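DUF2235 domain-containing protein (Pseudomonas aeruginosa, PDB 4O5P) acts as a type VI secretion phospholipase effector (Tle1), probably hydrolysing membrane phospholipids through an alpha/beta-hydrolase catalytic domain. Local coordinates at residues L769-R773 with Q785-L789; G609-N615 with R696-T702; V709-L713 with P791-L795; A241-A245 with L277-T282; R360-S364 with F689-S693. Residues are numbered along the deposited sequence.

Contact 1: L769-R773 with Q785-L789; sequences LDNLR and QIGQL
Two consecutive helices meet here near the surface of the C-terminal region. Residues 769-772 form the last turn of helix 767-772, closed by the bond from Arg-773 N to Leu-769 O at 3.0 Å. Residues 785-787 are helical, part of helix 779-787, and Leu-789 beyond is extended (phi/psi -87/153). The backbones stay well apart: the nearest CA atoms are those of Leu-772 and Ile-786, at 6.8 Å.

Apolar packing fills that gap. Leu-772, in the mt rotamer, reaches across with both methyls: CD1 lies 3.5 Å from Leu-789 CD1, and CD2 lies 3.9 Å from Ile-786 CG1. Ile-786 (mt) on the helix and Leu-789 (mt) in the chain following it receive the leucine. Behind this layer Ile-786 also rests on Val-699 and Thr-702 of strand 697-702.

Polar groups contribute at the margin. Gln-785 has a fully extended chain (chi1 and chi2 both t), and its CD comes 3.8 Å from Leu-772 CD2, so the aliphatic leucine packs against the amide group. The backbone oxygen of Asn-771 takes a hydrogen bond from Lys-782, about one turn before Gln-785.

Only 209 Å² is buried between the segments. Leu-772 packs against Gln-785, Ile-786 and Leu-789; with no hydrogen bond across, the contact rests on van der Waals packing and sets no strict direction.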
# COMPACT_ATOMS: atom_id res chain seq x y z
N LEU A 769 -20.63 15.70 -20.25
CA LEU A 769 -19.82 15.93 -19.07
C LEU A 769 -20.52 15.51 -17.78
O LEU A 769 -19.89 14.96 -16.87
CB LEU A 769 -19.44 17.41 -18.98
CG LEU A 769 -18.34 17.62 -17.95
CD1 LEU A 769 -17.03 17.05 -18.51
CD2 LEU A 769 -18.21 19.07 -17.57
N ASP A 770 -21.82 15.78 -17.67
CA ASP A 770 -22.57 15.29 -16.52
C ASP A 770 -22.53 13.76 -16.46
O ASP A 770 -22.53 13.17 -15.36
CB ASP A 770 -24.03 15.74 -16.58
CG ASP A 770 -24.19 17.24 -16.39
OD1 ASP A 770 -23.20 17.95 -16.10
OD2 ASP A 770 -25.34 17.71 -16.51
N ASN A 771 -22.52 13.10 -17.62
CA ASN A 771 -22.49 11.65 -17.62
C ASN A 771 -21.13 11.15 -17.15
O ASN A 771 -21.04 10.18 -16.40
CB ASN A 771 -22.81 11.07 -18.99
CG ASN A 771 -22.52 9.58 -19.07
OD1 ASN A 771 -21.57 9.16 -19.75
ND2 ASN A 771 -23.29 8.78 -18.34
N LEU A 772 -20.08 11.83 -17.60
CA LEU A 772 -18.73 11.44 -17.18
C LEU A 772 -18.57 11.58 -15.67
O LEU A 772 -17.88 10.78 -15.04
CB LEU A 772 -17.68 12.27 -17.90
CG LEU A 772 -17.60 12.05 -19.42
CD1 LEU A 772 -16.64 13.05 -20.03
CD2 LEU A 772 -17.18 10.62 -19.74
N ARG A 773 -19.23 12.59 -15.10
CA ARG A 773 -19.14 12.91 -13.67
C ARG A 773 -20.14 12.15 -12.80
O ARG A 773 -20.17 12.34 -11.57
CB ARG A 773 -19.37 14.42 -13.45
CG ARG A 773 -18.23 15.32 -13.92
CD ARG A 773 -17.98 16.44 -12.91
NE ARG A 773 -18.99 17.47 -13.00
CZ ARG A 773 -19.65 17.97 -11.96
NH1 ARG A 773 -19.40 17.55 -10.72
NH2 ARG A 773 -20.56 18.91 -12.16
N GLN A 785 -13.37 5.40 -19.51
CA GLN A 785 -14.11 6.18 -20.50
C GLN A 785 -13.55 7.59 -20.65
O GLN A 785 -13.44 8.13 -21.77
CB GLN A 785 -15.59 6.23 -20.13
CG GLN A 785 -16.43 7.12 -21.05
CD GLN A 785 -17.91 7.07 -20.75
OE1 GLN A 785 -18.34 6.45 -19.77
NE2 GLN A 785 -18.70 7.72 -21.59
N ILE A 786 -13.17 8.20 -19.53
CA ILE A 786 -12.64 9.55 -19.57
C ILE A 786 -11.26 9.51 -20.22
O ILE A 786 -10.94 10.36 -21.06
CB ILE A 786 -12.56 10.16 -18.17
CG1 ILE A 786 -13.96 10.31 -17.60
CG2 ILE A 786 -11.85 11.50 -18.21
CD1 ILE A 786 -13.97 10.61 -16.12
N GLY A 787 -10.45 8.52 -19.85
CA GLY A 787 -9.11 8.40 -20.40
C GLY A 787 -9.10 8.23 -21.91
O GLY A 787 -8.12 8.55 -22.57
N GLN A 788 -10.22 7.75 -22.46
CA GLN A 788 -10.35 7.53 -23.90
C GLN A 788 -10.72 8.82 -24.65
O GLN A 788 -10.61 8.89 -25.88
CB GLN A 788 -11.39 6.45 -24.19
CG GLN A 788 -10.95 5.04 -23.82
CD GLN A 788 -9.73 4.60 -24.60
OE1 GLN A 788 -8.62 4.55 -24.06
NE2 GLN A 788 -9.93 4.29 -25.87
N LEU A 789 -11.16 9.82 -23.91
CA LEU A 789 -11.60 11.06 -24.52
C LEU A 789 -10.44 12.00 -24.74
O LEU A 789 -9.41 11.91 -24.05
CB LEU A 789 -12.69 11.72 -23.67
CG LEU A 789 -14.03 11.00 -23.80
CD1 LEU A 789 -15.03 11.51 -22.75
CD2 LEU A 789 -14.59 11.17 -25.21

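Contact 2: G609-N615 with R696-T702; sequences GTVFLIN and RLSVLAT
Strand 609-614 and strand 697-702 run antiparallel, side by side, with the axes of 609-614 and 697-699 approaching to 4.6 Å at 135°. Leu-613 and Ser-698 form a hydrogen-bonded pair (Leu-613 N to Ser-698 O 2.9 Å, Ser-698 N to Leu-613 O 3.0 Å). Phe-612 faces Val-699 as a non-hydrogen-bonded pair, CA-CA 4.6 Å. Farther on, Val-611 O accepts from both Leu-700 N (2.8 Å) and Ala-701 N (3.0 Å), while Val-611 N donates to Ala-701 O (2.8 Å).

Side chains divide between the faces. Phe-612 (chi1 m, chi2 -76°) presents its ring to Leu-697 (mt), whose CD1 stands 3.6 Å above the centroid in a CH-pi contact; Leu-697 CD2 also meets Ile-614 CG2 at 4.0 Å, Ile-614 being pt. Val-611, Leu-613 and Ala-701 point to the other face. There Leu-700 (tp) has CD1 3.9 Å from Leu-613 CD1 (Leu-613 mt) and CD2 4.0 Å from Val-611 CG1 (chi1 t).

At the end of the ladder a water bridges Asn-615 N and Arg-696 O, 2.7 Å from each. Asn-615 (chi1 t) N-caps the following helix through Asp-618 N, and Arg-696 (chi1 m, chi2 t, chi3 m) makes a salt bridge through NE with Asp-618.

Strand 294-299 continues the sheet beyond 609-614. Leu-700 and Ala-701 opposite Val-611 make a classic beta bulge within this four-stranded antiparallel sheet.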
# COMPACT_ATOMS: atom_id res chain seq x y z
N GLY A 609 -2.41 10.58 -10.36
CA GLY A 609 -3.47 9.75 -9.81
C GLY A 609 -4.86 10.28 -10.08
O GLY A 609 -5.04 11.40 -10.56
N THR A 610 -5.86 9.47 -9.76
CA THR A 610 -7.25 9.85 -9.91
C THR A 610 -7.72 10.42 -8.58
O THR A 610 -7.17 10.07 -7.53
CB THR A 610 -8.09 8.62 -10.28
OG1 THR A 610 -7.75 8.19 -11.61
CG2 THR A 610 -9.59 8.90 -10.18
N VAL A 611 -8.71 11.32 -8.64
CA VAL A 611 -9.36 11.87 -7.45
C VAL A 611 -10.88 11.88 -7.66
O VAL A 611 -11.36 12.27 -8.73
CB VAL A 611 -8.92 13.33 -7.17
CG1 VAL A 611 -9.69 13.88 -5.98
CG2 VAL A 611 -7.39 13.45 -6.96
N PHE A 612 -11.61 11.43 -6.63
CA PHE A 612 -13.06 11.34 -6.65
C PHE A 612 -13.68 12.30 -5.64
O PHE A 612 -13.00 12.76 -4.73
CB PHE A 612 -13.52 9.95 -6.20
CG PHE A 612 -13.06 8.83 -7.06
CD1 PHE A 612 -13.64 8.59 -8.30
CD2 PHE A 612 -12.05 7.99 -6.62
CE1 PHE A 612 -13.21 7.55 -9.09
CE2 PHE A 612 -11.62 6.94 -7.39
CZ PHE A 612 -12.21 6.72 -8.63
N LEU A 613 -14.99 12.52 -5.80
CA LEU A 613 -15.86 13.09 -4.77
C LEU A 613 -16.89 12.04 -4.37
O LEU A 613 -17.32 11.25 -5.21
CB LEU A 613 -16.61 14.31 -5.33
CG LEU A 613 -15.87 15.64 -5.40
CD1 LEU A 613 -16.78 16.73 -5.94
CD2 LEU A 613 -15.35 15.98 -4.04
N ILE A 614 -17.30 12.02 -3.10
CA ILE A 614 -18.34 11.08 -2.67
C ILE A 614 -19.72 11.77 -2.67
O ILE A 614 -19.82 13.00 -2.75
CB ILE A 614 -18.06 10.51 -1.28
CG1 ILE A 614 -18.06 11.63 -0.23
CG2 ILE A 614 -16.72 9.74 -1.26
CD1 ILE A 614 -17.73 11.14 1.15
N ASN A 615 -20.78 10.98 -2.58
CA ASN A 615 -22.14 11.48 -2.72
C ASN A 615 -22.70 11.97 -1.39
O ASN A 615 -22.55 11.29 -0.38
CB ASN A 615 -23.04 10.37 -3.28
CG ASN A 615 -24.48 10.80 -3.44
OD1 ASN A 615 -25.33 10.47 -2.61
ND2 ASN A 615 -24.75 11.55 -4.50
N ARG A 696 -20.71 4.98 -4.11
CA ARG A 696 -20.80 5.74 -5.33
C ARG A 696 -19.72 6.81 -5.35
O ARG A 696 -19.42 7.44 -4.33
CB ARG A 696 -22.19 6.39 -5.47
CG ARG A 696 -23.33 5.37 -5.53
CD ARG A 696 -24.60 6.00 -6.08
NE ARG A 696 -25.23 6.87 -5.10
CZ ARG A 696 -26.14 7.80 -5.37
NH1 ARG A 696 -26.53 8.02 -6.63
NH2 ARG A 696 -26.63 8.53 -4.39
N LEU A 697 -19.11 6.98 -6.52
CA LEU A 697 -18.04 7.95 -6.68
C LEU A 697 -18.26 8.75 -7.95
O LEU A 697 -18.87 8.26 -8.91
CB LEU A 697 -16.69 7.26 -6.77
CG LEU A 697 -16.21 6.41 -5.60
CD1 LEU A 697 -14.90 5.74 -5.99
CD2 LEU A 697 -16.01 7.28 -4.38
N SER A 698 -17.76 9.99 -7.94
CA SER A 698 -17.79 10.86 -9.10
C SER A 698 -16.35 11.20 -9.42
O SER A 698 -15.61 11.59 -8.52
CB SER A 698 -18.56 12.13 -8.77
OG SER A 698 -18.41 13.11 -9.78
N VAL A 699 -15.95 11.07 -10.68
CA VAL A 699 -14.56 11.37 -11.01
C VAL A 699 -14.36 12.87 -11.02
O VAL A 699 -15.04 13.59 -11.74
CB VAL A 699 -14.13 10.79 -12.38
CG1 VAL A 699 -12.69 11.17 -12.67
CG2 VAL A 699 -14.30 9.28 -12.40
N LEU A 700 -13.42 13.35 -10.20
CA LEU A 700 -13.13 14.77 -10.13
C LEU A 700 -11.95 15.07 -11.05
O LEU A 700 -11.92 16.09 -11.74
CB LEU A 700 -12.79 15.17 -8.69
CG LEU A 700 -12.67 16.64 -8.33
CD1 LEU A 700 -13.98 17.38 -8.63
CD2 LEU A 700 -12.28 16.76 -6.86
N ALA A 701 -10.98 14.16 -11.03
CA ALA A 701 -9.79 14.32 -11.84
C ALA A 701 -9.18 12.96 -12.18
O ALA A 701 -9.13 12.06 -11.34
CB ALA A 701 -8.77 15.19 -11.12
N THR A 702 -8.72 12.81 -13.42
CA THR A 702 -8.11 11.56 -13.85
C THR A 702 -7.38 11.82 -15.15
O THR A 702 -7.67 12.80 -15.85
CB THR A 702 -9.16 10.45 -14.05
OG1 THR A 702 -8.50 9.20 -14.24
CG2 THR A 702 -10.02 10.74 -15.26
O HOH W 1 -20.68 8.29 -2.06

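Contact 3: V709-L713 with P791-L795; sequences VGVML and PPPPL
Neither segment forms regular secondary structure until Leu-795 begins a helix; both are largely extended, with CA atoms closest at Val-711 and Pro-792 (4.9 Å) and at selenomethionine Met-712 and Pro-794 (5.0 Å). Pro-791 opens the proline run and touches the edge of the contact, its CB 4.3 Å from Met-712 SE.

The CA-to-CB bond of Pro-792 points toward 709-713; its CB lies 3.4 Å from both Val-709 O and Val-711 N, and its CG 3.7 Å from Met-712 SE. The selenomethionine is folded, with all three chi angles m, so that SE reaches the Pro-791 and Pro-792 rings; Arg-705 of strand 705-706 also touches both.

Pro-793 supplies the direct hydrogen bond between the segments: its O accepts from Met-712 N at 3.0 Å. Its ring CD packs 3.4 Å from Gly-710 O. Four successive prolines, with phi from -63° to -76° and psi from 157° to 171°, make a short polyproline II run; lacking amide hydrogens, their backbone can only accept, and they meet the loop leading into strand 715-723 with ring carbons and carbonyl oxygens.

Pro-794 holds the N-cap position, its CA-to-CB bond pointing away from 709-713. Leu-795 (tp) starts helix 795-798: its CD1 meets Val-711 CG2 at 3.8 Å and its CD2 meets Leu-713 CD1 at 3.5 Å, beside Gln-812 of helix 803-814. A water 3.0 Å from Leu-795 N also makes a weak 3.5 Å hydrogen bond to Met-712 O.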
# COMPACT_ATOMS: atom_id res chain seq x y z
N VAL A 709 -12.57 21.08 -16.66
CA VAL A 709 -11.63 22.19 -16.78
C VAL A 709 -11.04 22.26 -18.19
O VAL A 709 -10.36 21.33 -18.65
CB VAL A 709 -10.52 22.11 -15.69
CG1 VAL A 709 -9.48 23.18 -15.91
CG2 VAL A 709 -11.14 22.26 -14.31
N GLY A 710 -11.30 23.36 -18.89
CA GLY A 710 -10.97 23.47 -20.30
C GLY A 710 -9.52 23.79 -20.63
O GLY A 710 -9.22 24.27 -21.73
N VAL A 711 -8.63 23.52 -19.69
CA VAL A 711 -7.20 23.68 -19.93
C VAL A 711 -6.40 22.62 -19.17
O VAL A 711 -6.84 22.17 -18.11
CB VAL A 711 -6.72 25.09 -19.53
CG1 VAL A 711 -6.62 25.22 -18.01
CG2 VAL A 711 -5.38 25.39 -20.15
N MSE A 712 -5.25 22.22 -19.70
CA MSE A 712 -4.32 21.38 -18.95
C MSE A 712 -3.45 22.25 -18.04
O MSE A 712 -3.01 23.33 -18.45
CB MSE A 712 -3.42 20.55 -19.88
CG MSE A 712 -4.13 19.45 -20.66
SE MSE A 712 -4.75 17.93 -19.61
CE MSE A 712 -3.02 17.31 -18.94
N LEU A 713 -3.22 21.79 -16.82
CA LEU A 713 -2.38 22.53 -15.89
C LEU A 713 -1.78 21.58 -14.86
O LEU A 713 -2.43 20.61 -14.45
CB LEU A 713 -3.20 23.63 -15.20
CG LEU A 713 -2.49 24.94 -14.84
CD1 LEU A 713 -2.08 25.67 -16.09
CD2 LEU A 713 -3.36 25.86 -13.98
N PRO A 791 -8.25 15.25 -24.34
CA PRO A 791 -7.99 16.15 -23.20
C PRO A 791 -8.30 17.59 -23.56
O PRO A 791 -8.57 17.87 -24.73
CB PRO A 791 -6.49 15.98 -22.98
CG PRO A 791 -5.95 15.70 -24.35
CD PRO A 791 -7.01 14.89 -25.05
N PRO A 792 -8.29 18.51 -22.56
CA PRO A 792 -8.40 19.93 -22.88
C PRO A 792 -7.10 20.39 -23.52
O PRO A 792 -6.12 19.66 -23.41
CB PRO A 792 -8.57 20.58 -21.49
CG PRO A 792 -7.88 19.62 -20.56
CD PRO A 792 -8.27 18.27 -21.11
N PRO A 793 -7.09 21.55 -24.19
CA PRO A 793 -5.84 21.98 -24.84
C PRO A 793 -4.75 22.35 -23.84
O PRO A 793 -5.06 22.66 -22.69
CB PRO A 793 -6.26 23.25 -25.60
CG PRO A 793 -7.75 23.19 -25.70
CD PRO A 793 -8.21 22.46 -24.47
N PRO A 794 -3.48 22.30 -24.26
CA PRO A 794 -2.40 22.79 -23.39
C PRO A 794 -2.57 24.28 -23.12
O PRO A 794 -3.26 24.96 -23.87
CB PRO A 794 -1.13 22.54 -24.22
CG PRO A 794 -1.59 22.17 -25.61
CD PRO A 794 -2.97 21.63 -25.47
N LEU A 795 -1.95 24.76 -22.04
CA LEU A 795 -2.13 26.15 -21.64
C LEU A 795 -1.72 27.13 -22.75
O LEU A 795 -2.37 28.16 -22.94
CB LEU A 795 -1.34 26.43 -20.36
CG LEU A 795 -1.45 27.83 -19.75
CD1 LEU A 795 -2.89 28.21 -19.54
CD2 LEU A 795 -0.69 27.87 -18.44
O HOH W 2 -0.40 22.59 -20.64

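Contact 4: A241-A245 with L277-T282; sequences AEARA and LGLFDT
A helix segment, 241-245, packs on strand 277-280 and the turn after it. The axes pass 9.1 Å apart with their directions 150° from each other, nearly antiparallel, and the helical bond from Ala-245 N to Ala-241 O is 3.0 Å.

Ala-241 comes closest to the turn, its CA 5.5 Å from that of Thr-282. Its N lies 3.7 Å from Thr-282 CG2, and its CB is 4.1 Å from the same methyl. Ala-243, two residues on, points at the strand: its CB touches Leu-277 CD1 at 4.0 Å and Leu-279 CD2 at 3.9 Å. Leu-277 is tp and Leu-279 mt, and both aim their CA-to-CB bonds at the helix, with Gly-278, which has no side chain, between them.

This is the central-sheet packing of an alpha/beta-hydrolase fold. Strand 225-236, parallel to 270-280, leads into helix 238-254 through what looks like a nucleophile elbow at Ser-237. Asp-281, just past the strand with a left-handed backbone (phi/psi 47/70), points its CA-to-CB bond away from the helix; its carboxylate bonds to His-379, consistent with a Ser-His-Asp triad, and forms a salt bridge with Arg-685.

Arg-244 leaves the helix with chi1 m, chi2 t and chi3 p. Its CD packs 3.6 Å from Leu-279 CD1, and NH1 gives a weak 2.8 Å hydrogen bond to Thr-282 OG1 (chi1 m). The guanidinium also donates to the backbone oxygens of Met-306, Asp-347 and Ser-348.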
# COMPACT_ATOMS: atom_id res chain seq x y z
N ALA A 241 -0.13 -3.10 -3.67
CA ALA A 241 -0.52 -2.57 -4.98
C ALA A 241 0.59 -2.82 -6.00
O ALA A 241 0.31 -3.26 -7.14
CB ALA A 241 -0.84 -1.09 -4.89
N GLU A 242 1.83 -2.52 -5.61
CA GLU A 242 2.98 -2.74 -6.46
C GLU A 242 3.14 -4.20 -6.81
O GLU A 242 3.48 -4.53 -7.93
CB GLU A 242 4.26 -2.24 -5.79
CG GLU A 242 4.41 -0.72 -5.74
CD GLU A 242 5.25 -0.31 -4.55
OE1 GLU A 242 6.17 -1.08 -4.21
OE2 GLU A 242 4.97 0.74 -3.94
N ALA A 243 2.91 -5.09 -5.85
CA ALA A 243 3.03 -6.53 -6.14
C ALA A 243 2.01 -6.96 -7.18
O ALA A 243 2.30 -7.78 -8.07
CB ALA A 243 2.87 -7.34 -4.89
N ARG A 244 0.81 -6.43 -7.07
CA ARG A 244 -0.25 -6.81 -8.01
C ARG A 244 0.02 -6.30 -9.42
O ARG A 244 -0.11 -7.05 -10.41
CB ARG A 244 -1.60 -6.34 -7.46
CG ARG A 244 -1.93 -7.09 -6.16
CD ARG A 244 -3.07 -6.47 -5.34
NE ARG A 244 -4.39 -6.61 -5.97
CZ ARG A 244 -5.53 -6.43 -5.31
NH1 ARG A 244 -5.49 -6.16 -4.01
NH2 ARG A 244 -6.70 -6.54 -5.93
N ALA A 245 0.44 -5.04 -9.51
CA ALA A 245 0.86 -4.51 -10.80
C ALA A 245 2.06 -5.30 -11.35
O ALA A 245 2.09 -5.64 -12.52
CB ALA A 245 1.18 -3.02 -10.70
N LEU A 277 1.59 -15.33 -3.94
CA LEU A 277 1.46 -13.88 -3.86
C LEU A 277 0.77 -13.57 -2.52
O LEU A 277 -0.41 -13.89 -2.33
CB LEU A 277 0.64 -13.36 -5.04
CG LEU A 277 0.38 -11.87 -5.21
CD1 LEU A 277 1.70 -11.12 -5.44
CD2 LEU A 277 -0.58 -11.68 -6.37
N GLY A 278 1.51 -13.00 -1.58
CA GLY A 278 0.96 -12.72 -0.26
C GLY A 278 0.81 -11.23 -0.02
O GLY A 278 1.80 -10.49 -0.03
N LEU A 279 -0.42 -10.79 0.22
CA LEU A 279 -0.73 -9.37 0.30
C LEU A 279 -1.39 -8.96 1.62
O LEU A 279 -2.30 -9.63 2.12
CB LEU A 279 -1.65 -8.97 -0.85
CG LEU A 279 -1.28 -9.48 -2.24
CD1 LEU A 279 -2.46 -9.22 -3.17
CD2 LEU A 279 -0.02 -8.79 -2.73
N PHE A 280 -0.92 -7.86 2.19
CA PHE A 280 -1.52 -7.30 3.39
C PHE A 280 -2.20 -5.99 2.98
O PHE A 280 -1.49 -5.05 2.58
CB PHE A 280 -0.44 -6.96 4.43
CG PHE A 280 0.34 -8.15 4.95
CD1 PHE A 280 -0.08 -8.80 6.11
CD2 PHE A 280 1.51 -8.57 4.33
CE1 PHE A 280 0.63 -9.87 6.62
CE2 PHE A 280 2.24 -9.64 4.85
CZ PHE A 280 1.80 -10.29 5.99
N ASP A 281 -3.53 -5.95 3.05
CA ASP A 281 -4.31 -4.69 2.97
C ASP A 281 -3.88 -3.77 1.84
O ASP A 281 -3.30 -2.72 2.10
CB ASP A 281 -4.21 -3.93 4.30
CG ASP A 281 -5.44 -3.11 4.60
OD1 ASP A 281 -6.56 -3.65 4.50
OD2 ASP A 281 -5.31 -1.91 4.94
N THR A 282 -4.16 -4.18 0.60
CA THR A 282 -3.75 -3.43 -0.59
C THR A 282 -4.31 -2.01 -0.63
O THR A 282 -5.53 -1.83 -0.52
CB THR A 282 -4.25 -4.11 -1.86
OG1 THR A 282 -3.78 -5.45 -1.90
CG2 THR A 282 -3.78 -3.36 -3.10

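Contact 5: R360-S364 with F689-S693; sequences RTGPS and FDNES
The loop 360-364 curves past a type II' beta turn, Phe-689 to Glu-692, whose Asp-690 has phi/psi 58/-114. Bonds from Phe-689 N to Glu-692 O (2.7 Å) and from Glu-692 N to Phe-689 O (3.0 Å) close this hairpin turn.

Arg-360 (chi1 m, chi2 and chi3 t) makes the salt bridge: NH2 lies 3.0 Å from Asp-690 OD2, with a weak 3.4 Å hydrogen bond from NE to the same oxygen. Asp-690 has a second cationic partner in Arg-307. One water accepts from Arg-360 NE (3.0 Å) and donates to Asp-690 OD2 and Asn-691 OD1, both 2.8 Å; Asn-691 ND2 is taken by Asp-781.

A second water accepts from Ser-364 OG (2.7 Å) and donates to Phe-689 O (3.0 Å) and Glu-692 OE1 (2.7 Å). Ser-364 OG also accepts from Arg-350 NE.

With 217 Å² buried, the contact joins catalytic and C-terminal family regions through charge and ordered water more than apolar packing.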
# COMPACT_ATOMS: atom_id res chain seq x y z
N ARG A 360 -17.00 -8.28 -18.88
CA ARG A 360 -17.27 -8.85 -17.57
C ARG A 360 -18.61 -9.55 -17.51
O ARG A 360 -19.62 -9.04 -18.01
CB ARG A 360 -17.19 -7.77 -16.48
CG ARG A 360 -15.77 -7.40 -16.07
CD ARG A 360 -15.71 -5.98 -15.49
NE ARG A 360 -14.36 -5.65 -15.06
CZ ARG A 360 -13.56 -4.81 -15.72
NH1 ARG A 360 -13.96 -4.24 -16.84
NH2 ARG A 360 -12.34 -4.58 -15.26
N THR A 361 -18.62 -10.73 -16.91
CA THR A 361 -19.84 -11.50 -16.74
C THR A 361 -19.88 -12.09 -15.35
O THR A 361 -18.84 -12.48 -14.80
CB THR A 361 -19.94 -12.62 -17.79
OG1 THR A 361 -19.97 -12.05 -19.11
CG2 THR A 361 -21.18 -13.44 -17.59
N GLY A 362 -21.07 -12.16 -14.77
CA GLY A 362 -21.26 -12.81 -13.49
C GLY A 362 -21.07 -11.86 -12.32
O GLY A 362 -20.76 -10.68 -12.50
N PRO A 363 -21.25 -12.38 -11.11
CA PRO A 363 -21.11 -11.56 -9.90
C PRO A 363 -19.64 -11.30 -9.60
O PRO A 363 -18.75 -11.95 -10.17
CB PRO A 363 -21.70 -12.45 -8.81
CG PRO A 363 -21.42 -13.86 -9.29
CD PRO A 363 -21.55 -13.79 -10.80
N SER A 364 -19.38 -10.35 -8.71
CA SER A 364 -18.02 -10.17 -8.23
C SER A 364 -17.70 -11.39 -7.38
O SER A 364 -18.51 -11.79 -6.55
CB SER A 364 -17.91 -8.89 -7.40
OG SER A 364 -16.56 -8.61 -7.08
N PHE A 689 -13.36 -3.22 -5.95
CA PHE A 689 -13.29 -4.62 -6.35
C PHE A 689 -13.10 -4.57 -7.86
O PHE A 689 -14.07 -4.58 -8.63
CB PHE A 689 -14.57 -5.40 -6.01
CG PHE A 689 -15.09 -5.17 -4.62
CD1 PHE A 689 -15.96 -4.10 -4.36
CD2 PHE A 689 -14.78 -6.04 -3.59
CE1 PHE A 689 -16.46 -3.91 -3.07
CE2 PHE A 689 -15.27 -5.84 -2.31
CZ PHE A 689 -16.10 -4.77 -2.05
N ASP A 690 -11.84 -4.47 -8.28
CA ASP A 690 -11.50 -4.23 -9.68
C ASP A 690 -12.14 -2.93 -10.17
O ASP A 690 -11.77 -1.86 -9.71
CB ASP A 690 -11.90 -5.43 -10.54
CG ASP A 690 -11.43 -5.31 -11.99
OD1 ASP A 690 -10.62 -4.41 -12.32
OD2 ASP A 690 -11.86 -6.16 -12.79
N ASN A 691 -13.08 -3.02 -11.11
CA ASN A 691 -13.70 -1.82 -11.65
C ASN A 691 -14.81 -1.27 -10.76
O ASN A 691 -15.23 -0.14 -10.93
CB ASN A 691 -14.24 -2.07 -13.07
CG ASN A 691 -15.33 -3.12 -13.09
OD1 ASN A 691 -15.22 -4.15 -12.43
ND2 ASN A 691 -16.40 -2.87 -13.84
N GLU A 692 -15.27 -2.09 -9.82
CA GLU A 692 -16.41 -1.71 -8.98
C GLU A 692 -15.96 -1.16 -7.63
O GLU A 692 -14.82 -1.39 -7.22
CB GLU A 692 -17.33 -2.92 -8.76
CG GLU A 692 -17.75 -3.63 -10.05
CD GLU A 692 -18.75 -4.74 -9.81
OE1 GLU A 692 -18.48 -5.64 -8.99
OE2 GLU A 692 -19.82 -4.71 -10.45
N SER A 693 -16.85 -0.44 -6.94
CA SER A 693 -16.54 0.07 -5.62
C SER A 693 -17.75 -0.14 -4.69
O SER A 693 -18.87 -0.36 -5.17
CB SER A 693 -16.16 1.57 -5.69
OG SER A 693 -17.13 2.30 -6.43
O HOH W 3 -14.49 -6.83 -12.27
O HOH W 4 -16.00 -6.81 -9.07

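In the fold
From the N terminus, contact 4 closes first, within the alpha/beta-hydrolase sheet, pairing a helix with the strand two elements later. Contact 5 then spans more than 300 residues, bringing a loop of the catalytic region to the hairpin turn at 689-693. Contact 2 crosses it: 609-615 lies inside that long loop, and its partner 696-702 follows the hairpin directly. Contact 3 closes a later loop, from 709-713 to 791-795, and contact 1 is nested inside it. Contacts 1 and 2 touch, as Arg-773 and Ile-786 meet strand 697-702, so the C-terminal helices sit on the four-stranded sheet. Contact 4 stands apart, its nearest atoms about 6 Å from contact 5.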